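Local coordinates for VgrG protein (Vibrio cholerae, PDB 4DTH), which carries an actin cross-linking toxin domain that binds ATP and magnesium and probably uses the nucleotide to join G-actin monomers covalently, at residues F20-G26 with P95-D99; I25-N29 with L359-P364. All coordinates share one frame; numbering follows the deposited sequence. Where two conformers were deposited one is given.

Interaction 1 of 2, residues F20-G26 with P95-D99. With ATP (adenosine-5'-triphosphate), chain B.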
# COMPACT_ATOMS: atom_id res chain seq x y z
N PHE A 20 -7.15 -10.13 11.20
CA PHE A 20 -6.84 -11.45 10.65
C PHE A 20 -6.22 -12.33 11.71
O PHE A 20 -5.47 -11.82 12.55
CB PHE A 20 -5.96 -11.37 9.39
CG PHE A 20 -6.75 -10.78 8.24
CD1 PHE A 20 -7.59 -11.57 7.47
CD2 PHE A 20 -6.71 -9.41 7.97
CE1 PHE A 20 -8.37 -11.01 6.44
CE2 PHE A 20 -7.49 -8.85 6.95
CZ PHE A 20 -8.32 -9.66 6.19
N PRO A 21 -6.50 -13.66 11.72
CA PRO A 21 -5.90 -14.52 12.75
C PRO A 21 -4.37 -14.56 12.70
O PRO A 21 -3.72 -14.58 13.74
CB PRO A 21 -6.48 -15.91 12.46
CG PRO A 21 -6.93 -15.84 11.03
CD PRO A 21 -7.38 -14.44 10.81
N LYS A 22 -3.80 -14.53 11.47
CA LYS A 22 -2.36 -14.59 11.24
C LYS A 22 -2.00 -13.55 10.17
O LYS A 22 -2.67 -12.52 10.07
CB LYS A 22 -1.95 -16.01 10.80
CG LYS A 22 -2.21 -17.11 11.84
CD LYS A 22 -2.05 -18.49 11.23
CE LYS A 22 -3.30 -18.99 10.55
NZ LYS A 22 -3.02 -20.12 9.63
N SER A 23 -0.97 -13.85 9.36
CA SER A 23 -0.54 -12.94 8.30
C SER A 23 -1.59 -12.75 7.22
O SER A 23 -2.34 -13.69 6.92
CB SER A 23 0.79 -13.37 7.70
OG SER A 23 0.70 -14.65 7.12
N SER A 24 -1.67 -11.53 6.68
CA SER A 24 -2.65 -11.18 5.65
C SER A 24 -1.99 -10.62 4.39
O SER A 24 -0.85 -10.15 4.44
CB SER A 24 -3.64 -10.17 6.21
OG SER A 24 -2.93 -9.06 6.74
N ILE A 25 -2.74 -10.65 3.27
CA ILE A 25 -2.23 -10.13 2.01
C ILE A 25 -3.32 -9.41 1.24
O ILE A 25 -4.46 -9.86 1.20
CB ILE A 25 -1.52 -11.24 1.16
CG1 ILE A 25 -0.81 -10.66 -0.08
CG2 ILE A 25 -2.47 -12.39 0.79
CD1 ILE A 25 0.39 -11.42 -0.56
N GLY A 26 -2.92 -8.30 0.64
CA GLY A 26 -3.75 -7.50 -0.25
C GLY A 26 -2.99 -7.26 -1.53
O GLY A 26 -1.75 -7.34 -1.55
N PRO A 95 -8.20 -7.41 1.76
CA PRO A 95 -7.20 -8.39 2.23
C PRO A 95 -7.80 -9.72 2.66
O PRO A 95 -8.99 -9.78 3.02
CB PRO A 95 -6.53 -7.67 3.40
CG PRO A 95 -7.58 -6.68 3.88
CD PRO A 95 -8.17 -6.19 2.60
N CYS A 96 -6.99 -10.78 2.60
CA CYS A 96 -7.38 -12.11 3.03
C CYS A 96 -6.22 -12.75 3.76
O CYS A 96 -5.12 -12.19 3.77
CB CYS A 96 -7.85 -12.97 1.85
SG CYS A 96 -6.57 -13.35 0.63
N GLU A 97 -6.45 -13.90 4.40
CA GLU A 97 -5.37 -14.62 5.07
C GLU A 97 -4.41 -15.12 4.00
O GLU A 97 -4.85 -15.59 2.96
CB GLU A 97 -5.93 -15.79 5.89
CG GLU A 97 -6.93 -15.35 6.95
CD GLU A 97 -7.73 -16.46 7.60
OE1 GLU A 97 -8.85 -16.16 8.09
OE2 GLU A 97 -7.25 -17.62 7.64
N MET A 98 -3.10 -14.96 4.24
CA MET A 98 -2.05 -15.37 3.30
C MET A 98 -2.10 -16.83 2.90
O MET A 98 -1.78 -17.16 1.77
CB MET A 98 -0.67 -15.05 3.86
CG MET A 98 -0.21 -13.70 3.52
SD MET A 98 1.56 -13.52 3.76
CE MET A 98 2.16 -13.95 2.16
N ASP A 99 -2.51 -17.71 3.82
CA ASP A 99 -2.59 -19.14 3.56
C ASP A 99 -4.00 -19.60 3.14
O ASP A 99 -4.27 -20.81 3.10
CB ASP A 99 -2.05 -19.94 4.76
CG ASP A 99 -2.76 -19.70 6.08
OD1 ASP A 99 -3.77 -18.96 6.10
OD2 ASP A 99 -2.30 -20.26 7.10
PG ATP B . -0.64 4.72 -0.65
O1G ATP B . 0.53 3.82 -0.88
O2G ATP B . -0.54 5.43 0.67
O3G ATP B . -0.79 5.75 -1.73
PB ATP B . -3.41 3.94 -0.44
O1B ATP B . -3.67 4.87 0.69
O2B ATP B . -4.03 4.52 -1.69
O3B ATP B . -1.94 3.78 -0.64
PA ATP B . -4.12 1.68 1.11
O1A ATP B . -3.42 2.39 2.21
O2A ATP B . -5.58 1.51 1.52
O3A ATP B . -4.05 2.50 -0.13
O5' ATP B . -3.40 0.26 0.88
C5' ATP B . -4.10 -0.67 0.04
C4' ATP B . -3.43 -2.02 -0.01
O4' ATP B . -3.29 -2.55 1.35
C3' ATP B . -4.24 -3.08 -0.76
O3' ATP B . -3.40 -4.00 -1.45
C2' ATP B . -5.02 -3.74 0.36
O2' ATP B . -5.56 -5.00 0.02
C1' ATP B . -3.92 -3.81 1.41
N9 ATP B . -4.35 -4.08 2.78
C8 ATP B . -5.23 -3.34 3.54
N7 ATP B . -5.41 -3.82 4.74
C5 ATP B . -4.61 -4.95 4.79
C6 ATP B . -4.35 -5.90 5.79
N6 ATP B . -4.89 -5.86 7.02
N1 ATP B . -3.48 -6.89 5.50
C2 ATP B . -2.91 -6.93 4.29
N3 ATP B . -3.08 -6.10 3.27
C4 ATP B . -3.95 -5.12 3.57
O HOH W 1 -1.86 -16.57 6.81
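Ile25 and Cys96 form an antiparallel hydrogen-bonded pair: Ile25 N gives its hydrogen to Cys96 O at 2.9 Å, and Cys96 N returns one to Ile25 O at 3.0 Å. Beyond them Ser24 and Glu97 make a non-hydrogen-bonded pair whose side chains diverge. Met98 N then closes on Ser23 O over 3.1 Å, and a water adds a second link by donating to Ser23 O and accepting from Asp99 N. On the Ile25 side, Met98 crosses the isoleucine at about a right angle and lays CG against its CB, a flexible thioether fitting a branched neighbour. On the Ser24 side, the Phe20 ring meets the backbone of Pro95 and Cys96 obliquely, its CZ 3.2 Å from Pro95 O, while CE2 meets Pro95 CG. At the exposed turn the Lys22 chain bends at chi3 (-85°), which brings NZ into a salt bridge with Asp99, 2.6 Å from OD2 on its syn lone pair. Helix 101-124 backs Cys96. Pro95 lies over one face of the adenine, its CG 3.6 Å from ATP C5, and Ser24 OG donates to ATP N1 at 2.6 Å. That bond is consistent with an unprotonated N1 and would probably help to recognise adenine, while the compact, apolar ring of Pro95 suits the face of the base.

Interaction 2 of 2, residues I25-N29 with L359-P364. With MG (magnesium ion), chain E; ATP (adenosine-5'-triphosphate), chain B.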
# COMPACT_ATOMS: atom_id res chain seq x y z
N ILE A 25 -2.74 -10.65 3.27
CA ILE A 25 -2.23 -10.13 2.01
C ILE A 25 -3.32 -9.41 1.24
O ILE A 25 -4.46 -9.86 1.20
CB ILE A 25 -1.52 -11.24 1.16
CG1 ILE A 25 -0.81 -10.66 -0.08
CG2 ILE A 25 -2.47 -12.39 0.79
CD1 ILE A 25 0.39 -11.42 -0.56
N GLY A 26 -2.92 -8.30 0.64
CA GLY A 26 -3.75 -7.50 -0.25
C GLY A 26 -2.99 -7.26 -1.53
O GLY A 26 -1.75 -7.34 -1.55
N ILE A 27 -3.70 -7.01 -2.64
CA ILE A 27 -3.06 -6.78 -3.93
C ILE A 27 -3.63 -5.53 -4.60
O ILE A 27 -4.79 -5.17 -4.37
CB ILE A 27 -3.09 -8.01 -4.89
CG1 ILE A 27 -4.55 -8.41 -5.28
CG2 ILE A 27 -2.29 -9.21 -4.31
CD1 ILE A 27 -4.69 -9.43 -6.45
N GLU A 28 -2.80 -4.87 -5.41
CA GLU A 28 -3.15 -3.67 -6.19
C GLU A 28 -2.81 -4.00 -7.61
O GLU A 28 -1.74 -4.53 -7.89
CB GLU A 28 -2.37 -2.45 -5.71
CG GLU A 28 -2.79 -1.96 -4.34
CD GLU A 28 -1.82 -0.98 -3.71
OE1 GLU A 28 -0.65 -1.36 -3.47
OE2 GLU A 28 -2.23 0.17 -3.48
N ASN A 29 -3.75 -3.74 -8.51
CA ASN A 29 -3.61 -4.16 -9.89
C ASN A 29 -4.13 -3.10 -10.86
O ASN A 29 -5.35 -2.98 -11.06
CB ASN A 29 -4.42 -5.46 -10.01
CG ASN A 29 -4.35 -6.21 -11.30
OD1 ASN A 29 -5.28 -6.96 -11.64
ND2 ASN A 29 -3.25 -6.09 -12.00
N LEU A 359 5.81 -14.11 -4.11
CA LEU A 359 4.43 -13.65 -4.02
C LEU A 359 3.68 -13.59 -5.35
O LEU A 359 2.51 -13.20 -5.36
CB LEU A 359 4.34 -12.29 -3.29
CG LEU A 359 4.93 -12.20 -1.87
CD1 LEU A 359 4.80 -10.80 -1.35
CD2 LEU A 359 4.26 -13.16 -0.90
N GLN A 360 4.33 -13.98 -6.47
CA GLN A 360 3.69 -13.95 -7.79
C GLN A 360 2.39 -14.74 -7.90
O GLN A 360 1.50 -14.33 -8.66
CB GLN A 360 4.65 -14.35 -8.91
CG GLN A 360 5.62 -13.25 -9.27
CD GLN A 360 5.03 -12.11 -10.11
OE1 GLN A 360 3.87 -12.13 -10.56
NE2 GLN A 360 5.85 -11.11 -10.36
N SER A 361 2.30 -15.87 -7.14
CA SER A 361 1.12 -16.74 -7.15
C SER A 361 -0.15 -16.02 -6.63
O SER A 361 -1.25 -16.50 -6.90
CB SER A 361 1.39 -18.02 -6.36
OG SER A 361 1.64 -17.72 -5.00
N TYR A 362 0.01 -14.89 -5.91
CA TYR A 362 -1.12 -14.13 -5.36
C TYR A 362 -1.71 -13.16 -6.40
O TYR A 362 -2.77 -12.58 -6.17
CB TYR A 362 -0.67 -13.33 -4.12
CG TYR A 362 -0.32 -14.21 -2.93
CD1 TYR A 362 -1.29 -14.60 -2.02
CD2 TYR A 362 0.99 -14.65 -2.72
CE1 TYR A 362 -0.98 -15.42 -0.93
CE2 TYR A 362 1.32 -15.46 -1.63
CZ TYR A 362 0.33 -15.84 -0.74
OH TYR A 362 0.63 -16.64 0.33
N LEU A 363 -0.99 -12.95 -7.52
CA LEU A 363 -1.38 -11.97 -8.52
C LEU A 363 -2.03 -12.59 -9.76
O LEU A 363 -1.55 -13.61 -10.26
CB LEU A 363 -0.17 -11.10 -8.91
CG LEU A 363 0.22 -9.91 -7.99
CD1 LEU A 363 -0.86 -8.82 -7.95
CD2 LEU A 363 0.61 -10.35 -6.59
N PRO A 364 -3.11 -11.97 -10.27
CA PRO A 364 -3.73 -12.50 -11.50
C PRO A 364 -2.86 -12.22 -12.72
O PRO A 364 -2.16 -11.21 -12.77
CB PRO A 364 -5.06 -11.75 -11.58
CG PRO A 364 -4.82 -10.47 -10.86
CD PRO A 364 -3.79 -10.74 -9.80
MG MG E . -4.26 1.66 -3.99
PG ATP B . -0.64 4.72 -0.65
O1G ATP B . 0.53 3.82 -0.88
O2G ATP B . -0.54 5.43 0.67
O3G ATP B . -0.79 5.75 -1.73
PB ATP B . -3.41 3.94 -0.44
O1B ATP B . -3.67 4.87 0.69
O2B ATP B . -4.03 4.52 -1.69
O3B ATP B . -1.94 3.78 -0.64
PA ATP B . -4.12 1.68 1.11
O1A ATP B . -3.42 2.39 2.21
O2A ATP B . -5.58 1.51 1.52
O3A ATP B . -4.05 2.50 -0.13
O5' ATP B . -3.40 0.26 0.88
C5' ATP B . -4.10 -0.67 0.04
C4' ATP B . -3.43 -2.02 -0.01
O4' ATP B . -3.29 -2.55 1.35
C3' ATP B . -4.24 -3.08 -0.76
O3' ATP B . -3.40 -4.00 -1.45
C2' ATP B . -5.02 -3.74 0.36
O2' ATP B . -5.56 -5.00 0.02
C1' ATP B . -3.92 -3.81 1.41
N9 ATP B . -4.35 -4.08 2.78
C8 ATP B . -5.23 -3.34 3.54
N7 ATP B . -5.41 -3.82 4.74
C5 ATP B . -4.61 -4.95 4.79
C6 ATP B . -4.35 -5.90 5.79
N6 ATP B . -4.89 -5.86 7.02
N1 ATP B . -3.48 -6.89 5.50
C2 ATP B . -2.91 -6.93 4.29
N3 ATP B . -3.08 -6.10 3.27
C4 ATP B . -3.95 -5.12 3.57
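A methyl group lies over an aromatic face, a little toward the rim: Ile25 CD1 is 3.8 Å from the centroid of the Tyr362 ring and 15° off its normal, a CH-pi contact. Ile25 CG1 is anti to the backbone N (chi1 -172°), which extends the branch to the ring, while CG2 rests beside CD1 and CE1 of the same tyrosine. The phenol also reaches beyond the isoleucine, its hydroxyl finding a partner in Met98. Leu359 CD2 approaches Ile25 CD1 more loosely, at 4.3 Å. Two residues along the strand, Ile27 meets the loop with both branches: CG2 slides past Leu363 CD2 at 3.9 Å, and the CD1 end reaches Pro364 CD, on the proline ring, at 3.7 Å. This is a beta strand with two unlike faces. Ile25, Ile27 and Asn29 turn to the loop that follows strand 343-352, where a short turn with helical backbone angles, closed by Tyr362 N to Leu359 O, presents Tyr362 and Leu363. Glu28 points away to the nucleotide, where its carboxylate OE2 binds magnesium at 2.6 Å; Glu28 and Glu90 are ligands at one metal site, and Glu28, Gln174 and Glu351 at another. Gly26 brings its CA within 3.1 Å of ATP O2', a place where the lack of a side chain leaves room for the ribose. Met111 of helix 101-124 touches both Ile27 and Pro364.

In the fold
Both contacts are built on strand 24-30 and share Ile25 and Gly26, with centres 12 Å apart. Interaction 1 joins the start of that strand to the end of strand 85-97 beside the adenine; interaction 2 backs the following residues with the 359-364 loop, on the side turned from the nucleotide. The two also meet directly: Tyr362 OH lies 2.8 Å from Met98 O, a probable hydrogen bond, and Met98 CE packs on Leu359 CD2 at 3.8 Å. The strand thus contacts the base in interaction 1 and the ribose in interaction 2, where Glu28 also binds magnesium, while Ile25, Met98 and Leu359 pack together on its other side.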